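Local coordinates for glycosyl hydrolases family 2, sugar binding domain protein (Bacteroides uniformis str. 3978 T3 ii, PDB 6D1P), which probably hydrolyses O-glycosidic bonds as a beta-glucuronidase of glycosyl hydrolase family 2, made by a human gut bacterium, at residues Trp64-Asn74 with Tyr86-Thr94; Ala761-Ser772 with Arg781-Gln789. All blocks are in the same frame, centred on the assembly; numbering follows the deposited sequence.

Interaction 1 of 2, residues Trp64-Asn74 with Tyr86-Thr94; sequences WQKVTLPHCFN and YQGPGWYRT
Phe73 and His71 meet Tyr92 and the start of strand 89-94 at Gly88-Gly90 in the tightly packed, largely buried half of this contact. Phe73 drives its ring end against this backbone: CE2 lies 3.4 Å from Gly88 O, which sits in the ring plane at its edge, and CZ is 3.8 Å from Gly90 N. Gly90, without a side chain, lets the ring come this close. CG of His71 is anti to its backbone N (chi1 171°), which carries the imidazole to the phenol of Tyr92; ND1 and Tyr92 OH form a nearly straight hydrogen bond of 2.6 Å in the imidazole plane, and Leu190 N also bonds that hydroxyl. Nearby, Asn74 ND2 donates to a lone pair of Tyr86 O at 3.0 Å, while Asp77, a potassium ligand, holds the same amide nitrogen.

The more open half belongs to Trp64 and Arg93, both partly exposed. The extended Arg93 chain crosses the indole at about a right angle and lays its guanidinium flat on one face, planes 9° apart, with CZ 3.7 Å from the centroid of the five-membered ring. Nearer the backbone, CD makes a CH-pi contact over the six-membered ring.

In this sugar-binding-domain sheet, strand 35-38 runs between 65-67 and 89-96, so the residues around these two strands meet through side chains. The cation-pi stack leaves Arg93 NE to its salt bridge with Glu36, consistent with a charge balanced at the sheet surface.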
loop_
_atom_site.group_PDB
_atom_site.type_symbol
_atom_site.label_atom_id
_atom_site.label_comp_id
_atom_site.label_asym_id
_atom_site.label_seq_id
_atom_site.Cartn_x
_atom_site.Cartn_y
_atom_site.Cartn_z
ATOM N N TRP A 64 -12.626 -4.365 4.924
ATOM C CA TRP A 64 -12.890 -4.337 3.491
ATOM C C TRP A 64 -13.674 -3.085 3.106
ATOM O O TRP A 64 -14.322 -2.431 3.930
ATOM C CB TRP A 64 -13.677 -5.572 3.036
ATOM C CG TRP A 64 -12.975 -6.890 3.198
ATOM C CD1 TRP A 64 -12.484 -7.434 4.367
ATOM C CD2 TRP A 64 -12.729 -7.865 2.171
ATOM N NE1 TRP A 64 -11.929 -8.669 4.115
ATOM C CE2 TRP A 64 -12.068 -8.957 2.779
ATOM C CE3 TRP A 64 -12.989 -7.913 0.797
ATOM C CZ2 TRP A 64 -11.678 -10.091 2.060
ATOM C CZ3 TRP A 64 -12.597 -9.038 0.082
ATOM C CH2 TRP A 64 -11.943 -10.113 0.718
ATOM N N GLN A 65 -13.629 -2.769 1.820
ATOM C CA GLN A 65 -14.318 -1.612 1.275
ATOM C C GLN A 65 -15.567 -2.079 0.561
ATOM O O GLN A 65 -15.558 -3.130 -0.086
ATOM C CB GLN A 65 -13.434 -0.853 0.282
ATOM C CG GLN A 65 -12.080 -0.440 0.822
ATOM C CD GLN A 65 -11.108 -0.090 -0.287
ATOM O OE1 GLN A 65 -11.487 0.521 -1.287
ATOM N NE2 GLN A 65 -9.849 -0.496 -0.124
ATOM N N LYS A 66 -16.634 -1.299 0.669
ATOM C CA LYS A 66 -17.759 -1.476 -0.240
ATOM C C LYS A 66 -17.451 -0.705 -1.506
ATOM O O LYS A 66 -17.168 0.492 -1.450
ATOM C CB LYS A 66 -19.068 -1.006 0.385
ATOM C CG LYS A 66 -19.359 -1.725 1.694
ATOM C CD LYS A 66 -20.829 -1.643 2.063
ATOM C CE LYS A 66 -21.129 -2.514 3.280
ATOM N NZ LYS A 66 -20.628 -3.905 3.063
ATOM N N VAL A 67 -17.462 -1.398 -2.638
ATOM C CA VAL A 67 -17.171 -0.778 -3.919
ATOM C C VAL A 67 -18.269 -1.138 -4.904
ATOM O O VAL A 67 -19.012 -2.108 -4.726
ATOM C CB VAL A 67 -15.797 -1.207 -4.485
ATOM C CG1 VAL A 67 -14.680 -0.802 -3.531
ATOM C CG2 VAL A 67 -15.786 -2.704 -4.716
ATOM N N THR A 68 -18.339 -0.340 -5.964
ATOM C CA THR A 68 -19.189 -0.588 -7.119
ATOM C C THR A 68 -18.297 -0.855 -8.331
ATOM O O THR A 68 -17.358 -0.092 -8.594
ATOM C CB THR A 68 -20.120 0.609 -7.346
ATOM O OG1 THR A 68 -21.135 0.611 -6.331
ATOM C CG2 THR A 68 -20.776 0.590 -8.741
ATOM N N LEU A 69 -18.563 -1.972 -9.045
ATOM C CA LEU A 69 -17.836 -2.317 -10.268
ATOM C C LEU A 69 -18.333 -1.493 -11.455
ATOM O O LEU A 69 -19.499 -1.091 -11.499
ATOM C CB LEU A 69 -17.981 -3.806 -10.597
ATOM C CG LEU A 69 -17.462 -4.759 -9.506
ATOM C CD1 LEU A 69 -17.182 -6.148 -10.041
ATOM C CD2 LEU A 69 -16.229 -4.190 -8.828
ATOM N N PRO A 70 -17.462 -1.230 -12.447
ATOM C CA PRO A 70 -16.053 -1.643 -12.490
ATOM C C PRO A 70 -15.173 -0.884 -11.502
ATOM O O PRO A 70 -15.492 0.232 -11.096
ATOM C CB PRO A 70 -15.637 -1.329 -13.926
ATOM C CG PRO A 70 -16.540 -0.247 -14.351
ATOM C CD PRO A 70 -17.860 -0.512 -13.670
ATOM N N HIS A 71 -14.053 -1.499 -11.140
ATOM C CA HIS A 71 -13.209 -1.006 -10.068
ATOM C C HIS A 71 -11.747 -1.258 -10.406
ATOM O O HIS A 71 -11.395 -2.267 -11.032
ATOM C CB HIS A 71 -13.575 -1.679 -8.754
ATOM C CG HIS A 71 -12.619 -1.379 -7.652
ATOM N ND1 HIS A 71 -11.555 -2.204 -7.350
ATOM C CD2 HIS A 71 -12.544 -0.328 -6.802
ATOM C CE1 HIS A 71 -10.878 -1.679 -6.344
ATOM N NE2 HIS A 71 -11.457 -0.542 -5.996
ATOM N N CYS A 72 -10.887 -0.345 -9.962
ATOM C CA CYS A 72 -9.479 -0.424 -10.314
ATOM C C CYS A 72 -8.610 -0.156 -9.090
ATOM O O CYS A 72 -8.861 0.799 -8.351
ATOM C CB CYS A 72 -9.166 0.575 -11.436
ATOM S SG CYS A 72 -7.438 0.652 -11.889
ATOM N N PHE A 73 -7.577 -0.998 -8.898
ATOM C CA PHE A 73 -6.635 -0.817 -7.790
ATOM C C PHE A 73 -6.038 0.584 -7.775
ATOM O O PHE A 73 -5.625 1.074 -6.723
ATOM C CB PHE A 73 -5.456 -1.804 -7.878
ATOM C CG PHE A 73 -5.818 -3.261 -7.704
ATOM C CD1 PHE A 73 -7.133 -3.675 -7.555
ATOM C CD2 PHE A 73 -4.814 -4.216 -7.700
ATOM C CE1 PHE A 73 -7.439 -5.012 -7.402
ATOM C CE2 PHE A 73 -5.101 -5.554 -7.548
ATOM C CZ PHE A 73 -6.417 -5.962 -7.405
ATOM N N ASN A 74 -5.941 1.230 -8.934
ATOM C CA ASN A 74 -5.073 2.389 -9.071
ATOM C C ASN A 74 -5.864 3.634 -9.455
ATOM O O ASN A 74 -5.311 4.574 -10.044
ATOM C CB ASN A 74 -3.966 2.090 -10.082
ATOM C CG ASN A 74 -3.339 0.720 -9.871
ATOM O OD1 ASN A 74 -3.619 -0.211 -10.619
ATOM N ND2 ASN A 74 -2.483 0.590 -8.841
ATOM N N TYR A 86 0.213 0.898 -7.014
ATOM C CA TYR A 86 0.186 -0.393 -6.339
ATOM C C TYR A 86 0.264 -1.539 -7.351
ATOM O O TYR A 86 -0.483 -1.562 -8.336
ATOM C CB TYR A 86 -1.078 -0.502 -5.484
ATOM C CG TYR A 86 -1.241 -1.859 -4.863
ATOM C CD1 TYR A 86 -0.552 -2.201 -3.692
ATOM C CD2 TYR A 86 -2.050 -2.815 -5.450
ATOM C CE1 TYR A 86 -0.688 -3.452 -3.116
ATOM C CE2 TYR A 86 -2.187 -4.072 -4.894
ATOM C CZ TYR A 86 -1.510 -4.381 -3.713
ATOM O OH TYR A 86 -1.644 -5.630 -3.167
ATOM N N GLN A 87 1.177 -2.487 -7.118
ATOM C CA GLN A 87 1.354 -3.641 -8.007
ATOM C C GLN A 87 1.392 -4.894 -7.143
ATOM O O GLN A 87 2.431 -5.232 -6.561
ATOM C CB GLN A 87 2.617 -3.516 -8.865
ATOM C CG GLN A 87 2.561 -2.404 -9.859
ATOM C CD GLN A 87 3.822 -2.304 -10.701
ATOM O OE1 GLN A 87 4.896 -1.924 -10.213
ATOM N NE2 GLN A 87 3.701 -2.658 -11.954
ATOM N N GLY A 88 0.261 -5.587 -7.073
ATOM C CA GLY A 88 0.110 -6.679 -6.149
ATOM C C GLY A 88 -1.283 -7.274 -6.160
ATOM O O GLY A 88 -2.096 -7.013 -7.046
ATOM N N PRO A 89 -1.573 -8.109 -5.170
ATOM C CA PRO A 89 -2.863 -8.804 -5.133
ATOM C C PRO A 89 -3.944 -8.020 -4.389
ATOM O O PRO A 89 -3.679 -7.118 -3.591
ATOM C CB PRO A 89 -2.509 -10.102 -4.392
ATOM C CG PRO A 89 -1.451 -9.632 -3.381
ATOM C CD PRO A 89 -0.624 -8.618 -4.156
ATOM N N GLY A 90 -5.188 -8.389 -4.682
ATOM C CA GLY A 90 -6.352 -7.850 -4.004
ATOM C C GLY A 90 -7.511 -8.783 -4.255
ATOM O O GLY A 90 -7.466 -9.611 -5.169
ATOM N N TRP A 91 -8.555 -8.651 -3.434
ATOM C CA TRP A 91 -9.658 -9.606 -3.438
ATOM C C TRP A 91 -11.008 -8.914 -3.545
ATOM O O TRP A 91 -11.230 -7.872 -2.928
ATOM C CB TRP A 91 -9.660 -10.452 -2.156
ATOM C CG TRP A 91 -8.691 -11.617 -2.097
ATOM C CD1 TRP A 91 -7.410 -11.605 -1.607
ATOM C CD2 TRP A 91 -8.952 -12.968 -2.491
ATOM N NE1 TRP A 91 -6.860 -12.863 -1.680
ATOM C CE2 TRP A 91 -7.785 -13.716 -2.225
ATOM C CE3 TRP A 91 -10.059 -13.619 -3.048
ATOM C CZ2 TRP A 91 -7.694 -15.074 -2.506
ATOM C CZ3 TRP A 91 -9.964 -14.971 -3.323
ATOM C CH2 TRP A 91 -8.794 -15.683 -3.047
ATOM N N TYR A 92 -11.930 -9.531 -4.274
ATOM C CA TYR A 92 -13.327 -9.113 -4.300
ATOM C C TYR A 92 -14.219 -10.245 -3.800
ATOM O O TYR A 92 -13.894 -11.422 -3.976
ATOM C CB TYR A 92 -13.779 -8.731 -5.705
ATOM C CG TYR A 92 -13.015 -7.617 -6.359
ATOM C CD1 TYR A 92 -11.824 -7.859 -7.039
ATOM C CD2 TYR A 92 -13.522 -6.330 -6.366
ATOM C CE1 TYR A 92 -11.145 -6.831 -7.684
ATOM C CE2 TYR A 92 -12.860 -5.308 -6.999
ATOM C CZ TYR A 92 -11.665 -5.559 -7.654
ATOM O OH TYR A 92 -11.011 -4.517 -8.276
ATOM N N ARG A 93 -15.359 -9.893 -3.195
ATOM C CA ARG A 93 -16.313 -10.910 -2.767
ATOM C C ARG A 93 -17.720 -10.339 -2.745
ATOM O O ARG A 93 -17.919 -9.142 -2.503
ATOM C CB ARG A 93 -15.970 -11.477 -1.390
ATOM C CG ARG A 93 -16.027 -10.468 -0.264
ATOM C CD ARG A 93 -15.591 -11.109 1.065
ATOM N NE ARG A 93 -15.766 -10.191 2.185
ATOM C CZ ARG A 93 -15.230 -10.351 3.392
ATOM N NH1 ARG A 93 -14.468 -11.406 3.671
ATOM N NH2 ARG A 93 -15.452 -9.439 4.319
ATOM N N THR A 94 -18.695 -11.212 -3.002
ATOM C CA THR A 94 -20.101 -10.822 -2.980
ATOM C C THR A 94 -20.985 -12.062 -2.871
ATOM O O THR A 94 -20.509 -13.200 -2.859
ATOM C CB THR A 94 -20.498 -10.019 -4.219
ATOM O OG1 THR A 94 -21.811 -9.516 -4.015
ATOM C CG2 THR A 94 -20.538 -10.921 -5.458
#

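Interaction 2 of 2, residues Ala761-Ser772 with Arg781-Gln789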
loop_
_atom_site.group_PDB
_atom_site.type_symbol
_atom_site.label_atom_id
_atom_site.label_comp_id
_atom_site.label_asym_id
_atom_site.label_seq_id
_atom_site.Cartn_x
_atom_site.Cartn_y
_atom_site.Cartn_z
ATOM N N ALA A 761 -10.603 17.558 1.510
ATOM C CA ALA A 761 -11.284 18.634 0.804
ATOM C C ALA A 761 -10.708 18.822 -0.595
ATOM O O ALA A 761 -11.460 18.994 -1.559
ATOM C CB ALA A 761 -11.193 19.924 1.612
ATOM N N LEU A 762 -9.387 18.776 -0.736
ATOM C CA LEU A 762 -8.778 19.036 -2.038
ATOM C C LEU A 762 -9.136 17.938 -3.028
ATOM O O LEU A 762 -8.989 16.750 -2.724
ATOM C CB LEU A 762 -7.261 19.145 -1.917
ATOM C CG LEU A 762 -6.773 20.353 -1.107
ATOM C CD1 LEU A 762 -5.256 20.420 -1.088
ATOM C CD2 LEU A 762 -7.387 21.639 -1.666
ATOM N N LEU A 763 -9.629 18.335 -4.208
ATOM C CA LEU A 763 -9.819 17.398 -5.308
ATOM C C LEU A 763 -8.435 17.101 -5.866
ATOM O O LEU A 763 -7.872 17.901 -6.616
ATOM C CB LEU A 763 -10.727 17.972 -6.392
ATOM C CG LEU A 763 -10.649 17.161 -7.701
ATOM C CD1 LEU A 763 -11.571 15.921 -7.656
ATOM C CD2 LEU A 763 -10.854 17.993 -9.014
ATOM N N ARG A 764 -7.862 15.964 -5.506
ATOM C CA ARG A 764 -6.525 15.684 -5.982
ATOM C C ARG A 764 -6.467 14.297 -6.606
ATOM O O ARG A 764 -7.481 13.596 -6.736
ATOM C CB ARG A 764 -5.498 15.835 -4.851
ATOM C CG ARG A 764 -5.739 15.008 -3.607
ATOM C CD ARG A 764 -4.883 15.593 -2.476
ATOM N NE ARG A 764 -5.223 15.054 -1.161
ATOM C CZ ARG A 764 -4.397 14.322 -0.412
ATOM N NH1 ARG A 764 -3.169 14.046 -0.843
ATOM N NH2 ARG A 764 -4.795 13.874 0.780
ATOM N N ASN A 765 -5.245 13.934 -7.009
ATOM C CA ASN A 765 -4.932 12.675 -7.697
ATOM C C ASN A 765 -5.850 12.422 -8.894
ATOM O O ASN A 765 -6.313 11.304 -9.123
ATOM C CB ASN A 765 -4.964 11.494 -6.721
ATOM C CG ASN A 765 -4.065 11.707 -5.536
ATOM O OD1 ASN A 765 -2.977 12.280 -5.645
ATOM N ND2 ASN A 765 -4.522 11.269 -4.383
ATOM N N GLN A 766 -6.100 13.463 -9.689
ATOM C CA GLN A 766 -6.882 13.278 -10.907
ATOM C C GLN A 766 -6.031 13.181 -12.165
ATOM O O GLN A 766 -6.479 12.597 -13.158
ATOM C CB GLN A 766 -7.895 14.418 -11.071
ATOM C CG GLN A 766 -8.853 14.572 -9.888
ATOM C CD GLN A 766 -9.721 13.347 -9.700
ATOM O OE1 GLN A 766 -10.529 13.003 -10.572
ATOM N NE2 GLN A 766 -9.550 12.665 -8.562
ATOM N N GLY A 767 -4.823 13.741 -12.151
ATOM C CA GLY A 767 -4.028 13.834 -13.365
ATOM C C GLY A 767 -4.450 14.958 -14.289
ATOM O O GLY A 767 -4.209 14.881 -15.498
ATOM N N THR A 768 -5.067 16.002 -13.755
ATOM C CA THR A 768 -5.618 17.116 -14.515
ATOM C C THR A 768 -4.993 18.428 -14.044
ATOM O O THR A 768 -4.262 18.471 -13.045
ATOM C CB THR A 768 -7.138 17.169 -14.357
ATOM O OG1 THR A 768 -7.448 17.231 -12.960
ATOM C CG2 THR A 768 -7.778 15.931 -14.958
ATOM N N ALA A 769 -5.314 19.513 -14.758
ATOM C CA ALA A 769 -4.776 20.835 -14.417
ATOM C C ALA A 769 -5.283 21.353 -13.073
ATOM O O ALA A 769 -4.596 22.140 -12.416
ATOM C CB ALA A 769 -5.127 21.853 -15.501
ATOM N N GLN A 770 -6.481 20.964 -12.657
ATOM C CA GLN A 770 -7.054 21.512 -11.437
ATOM C C GLN A 770 -7.299 20.437 -10.388
ATOM O O GLN A 770 -7.916 20.723 -9.356
ATOM C CB GLN A 770 -8.347 22.271 -11.758
ATOM C CG GLN A 770 -8.136 23.437 -12.724
ATOM C CD GLN A 770 -9.437 24.190 -13.072
ATOM O OE1 GLN A 770 -10.540 23.650 -12.959
ATOM N NE2 GLN A 770 -9.297 25.439 -13.500
ATOM N N GLY A 771 -6.828 19.215 -10.625
ATOM C CA GLY A 771 -7.011 18.114 -9.703
ATOM C C GLY A 771 -5.703 17.448 -9.320
ATOM O O GLY A 771 -5.657 16.225 -9.113
ATOM N N SER A 772 -4.635 18.242 -9.213
ATOM C CA SER A 772 -3.309 17.743 -8.868
ATOM C C SER A 772 -2.790 18.470 -7.640
ATOM O O SER A 772 -2.819 19.706 -7.586
ATOM C CB SER A 772 -2.327 17.910 -10.034
ATOM O OG SER A 772 -2.795 17.199 -11.162
ATOM N N ARG A 781 1.127 30.239 -12.669
ATOM C CA ARG A 781 -0.214 29.994 -12.178
ATOM C C ARG A 781 -0.422 28.497 -11.961
ATOM O O ARG A 781 -0.004 27.679 -12.783
ATOM C CB ARG A 781 -1.186 30.564 -13.200
ATOM C CG ARG A 781 -2.644 30.339 -13.002
ATOM C CD ARG A 781 -3.382 31.280 -13.969
ATOM N NE ARG A 781 -4.829 31.094 -13.922
ATOM C CZ ARG A 781 -5.545 30.565 -14.908
ATOM N NH1 ARG A 781 -4.947 30.185 -16.028
ATOM N NH2 ARG A 781 -6.861 30.428 -14.774
ATOM N N ALA A 782 -1.047 28.139 -10.843
ATOM C CA ALA A 782 -1.480 26.767 -10.623
ATOM C C ALA A 782 -2.723 26.797 -9.751
ATOM O O ALA A 782 -2.854 27.639 -8.861
ATOM C CB ALA A 782 -0.386 25.903 -9.978
ATOM N N SER A 783 -3.630 25.861 -10.006
ATOM C CA SER A 783 -4.965 25.915 -9.434
ATOM C C SER A 783 -5.404 24.530 -9.010
ATOM O O SER A 783 -5.041 23.540 -9.630
ATOM C CB SER A 783 -5.988 26.474 -10.437
ATOM O OG SER A 783 -5.670 27.812 -10.718
ATOM N N ILE A 784 -6.256 24.478 -7.996
ATOM C CA ILE A 784 -6.796 23.213 -7.532
ATOM C C ILE A 784 -8.225 23.429 -7.063
ATOM O O ILE A 784 -8.548 24.469 -6.485
ATOM C CB ILE A 784 -5.913 22.614 -6.415
ATOM C CG1 ILE A 784 -6.413 21.220 -6.032
ATOM C CG2 ILE A 784 -5.821 23.577 -5.249
ATOM C CD1 ILE A 784 -5.378 20.362 -5.364
ATOM N N ARG A 785 -9.080 22.440 -7.322
ATOM C CA ARG A 785 -10.459 22.470 -6.850
ATOM C C ARG A 785 -10.567 22.007 -5.401
ATOM O O ARG A 785 -9.838 21.108 -4.960
ATOM C CB ARG A 785 -11.339 21.594 -7.739
ATOM C CG ARG A 785 -11.771 22.288 -9.002
ATOM C CD ARG A 785 -12.227 21.300 -10.040
ATOM N NE ARG A 785 -12.294 21.938 -11.354
ATOM C CZ ARG A 785 -12.542 21.296 -12.495
ATOM N NH1 ARG A 785 -12.756 19.986 -12.491
ATOM N NH2 ARG A 785 -12.566 21.966 -13.641
ATOM N N VAL A 786 -11.497 22.622 -4.673
ATOM C CA VAL A 786 -11.750 22.362 -3.259
ATOM C C VAL A 786 -13.216 21.983 -3.101
ATOM O O VAL A 786 -14.091 22.651 -3.656
ATOM C CB VAL A 786 -11.418 23.590 -2.394
ATOM C CG1 VAL A 786 -11.480 23.234 -0.908
ATOM C CG2 VAL A 786 -10.050 24.135 -2.756
ATOM N N ASN A 787 -13.495 20.920 -2.353
ATOM C CA ASN A 787 -14.877 20.465 -2.254
ATOM C C ASN A 787 -15.655 21.391 -1.331
ATOM O O ASN A 787 -15.214 21.673 -0.214
ATOM C CB ASN A 787 -14.966 19.023 -1.757
ATOM C CG ASN A 787 -16.383 18.478 -1.854
ATOM O OD1 ASN A 787 -17.192 18.670 -0.955
ATOM N ND2 ASN A 787 -16.700 17.832 -2.971
ATOM N N LYS A 788 -16.813 21.863 -1.806
ATOM C CA LYS A 788 -17.565 22.883 -1.078
ATOM C C LYS A 788 -18.055 22.367 0.270
ATOM O O LYS A 788 -17.948 23.066 1.284
ATOM C CB LYS A 788 -18.744 23.365 -1.926
ATOM C CG LYS A 788 -18.662 24.823 -2.378
ATOM C CD LYS A 788 -19.881 25.206 -3.216
ATOM C CE LYS A 788 -19.730 26.596 -3.821
ATOM N NZ LYS A 788 -20.717 26.838 -4.915
ATOM N N GLN A 789 -18.584 21.139 0.297
ATOM C CA GLN A 789 -19.105 20.551 1.531
ATOM C C GLN A 789 -18.106 20.640 2.682
ATOM O O GLN A 789 -18.488 20.921 3.825
ATOM C CB GLN A 789 -19.492 19.088 1.294
ATOM C CG GLN A 789 -20.731 18.877 0.426
ATOM C CD GLN A 789 -20.789 17.468 -0.157
ATOM O OE1 GLN A 789 -20.142 17.178 -1.167
ATOM N NE2 GLN A 789 -21.551 16.581 0.488
HETATM O O HOH W 1 -3.183 24.323 -12.411
HETATM O O HOH W 2 -4.066 21.040 -9.400
#
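Leu762 and Val786 form the single beta bridge of this contact, and backbone hydrogen bonds on both sides of it set the register. Asn787 N donates to Ala761 O at 2.9 Å, and Leu763 N to Arg785 O over the same length. Farther along, the loop returns to the strand: Arg785 N donates to Gln770 O. Both polar backbone atoms of Arg785 are thus used by the loop, while its neighbours Ile784 and Val786 pair with strand 730-738.

Water continues the pairing where the backbones part. One molecule accepts from Ser783 N and donates to Ala769 O; a second accepts from Ser772 N and donates to Ser783 O at 2.7 Å.

Apolar side chains fill one face. Leu762 CD2 lies beside Val786 CG2 at 3.8 Å, the two chains pointing the same way, and Ile784 CD1 reaches Leu762 CB; Phe754 of strand 751-756 touches both Leu762 and Ile784. Branched aliphatic residues suit this buried space between the sheets.

Arg785 carries the polar side-chain contact. Its chain, extended from CG to NE, runs alongside Leu763, whose CD2 is 3.7 Å from Arg785 CD. NH2 then makes a weak, bent hydrogen bond to Gln770 OE1 (2.7 Å, 118°), with amide and guanidinium planes 77° apart.

The loop therefore acts as an irregular edge partner for strand 781-787: direct bonds serve Arg785 and Asn787, two waters serve the backbone of Ser783, and the neutral amide oxygen of Gln770 would solvate the guanidinium without cancelling its charge.

How the interactions relate
From the N terminus, interaction 1 comes first: 64-74 contains the edge strand 65-67 and, after an irregular connection carrying potassium ligands such as Asp77, the chain returns as 86-94, closing a short loop within the sugar-binding domain. Interaction 2 follows much later, near the C terminus, where 761-772 and 781-789 close another loop around the short strand 774-776, joining the three-stranded sheet that ends at 781-787 to the connection between strands of the neighbouring four-stranded sheet. The loops lie in series, neither nested nor crossed. The centres of interactions 1 and 2 are about 24 Å apart, yet the nearest atoms of interactions 1 and 2 are about 7 Å apart without touching; Glu76, between the segments of interaction 1, makes a weak hydrogen bond to Asn765.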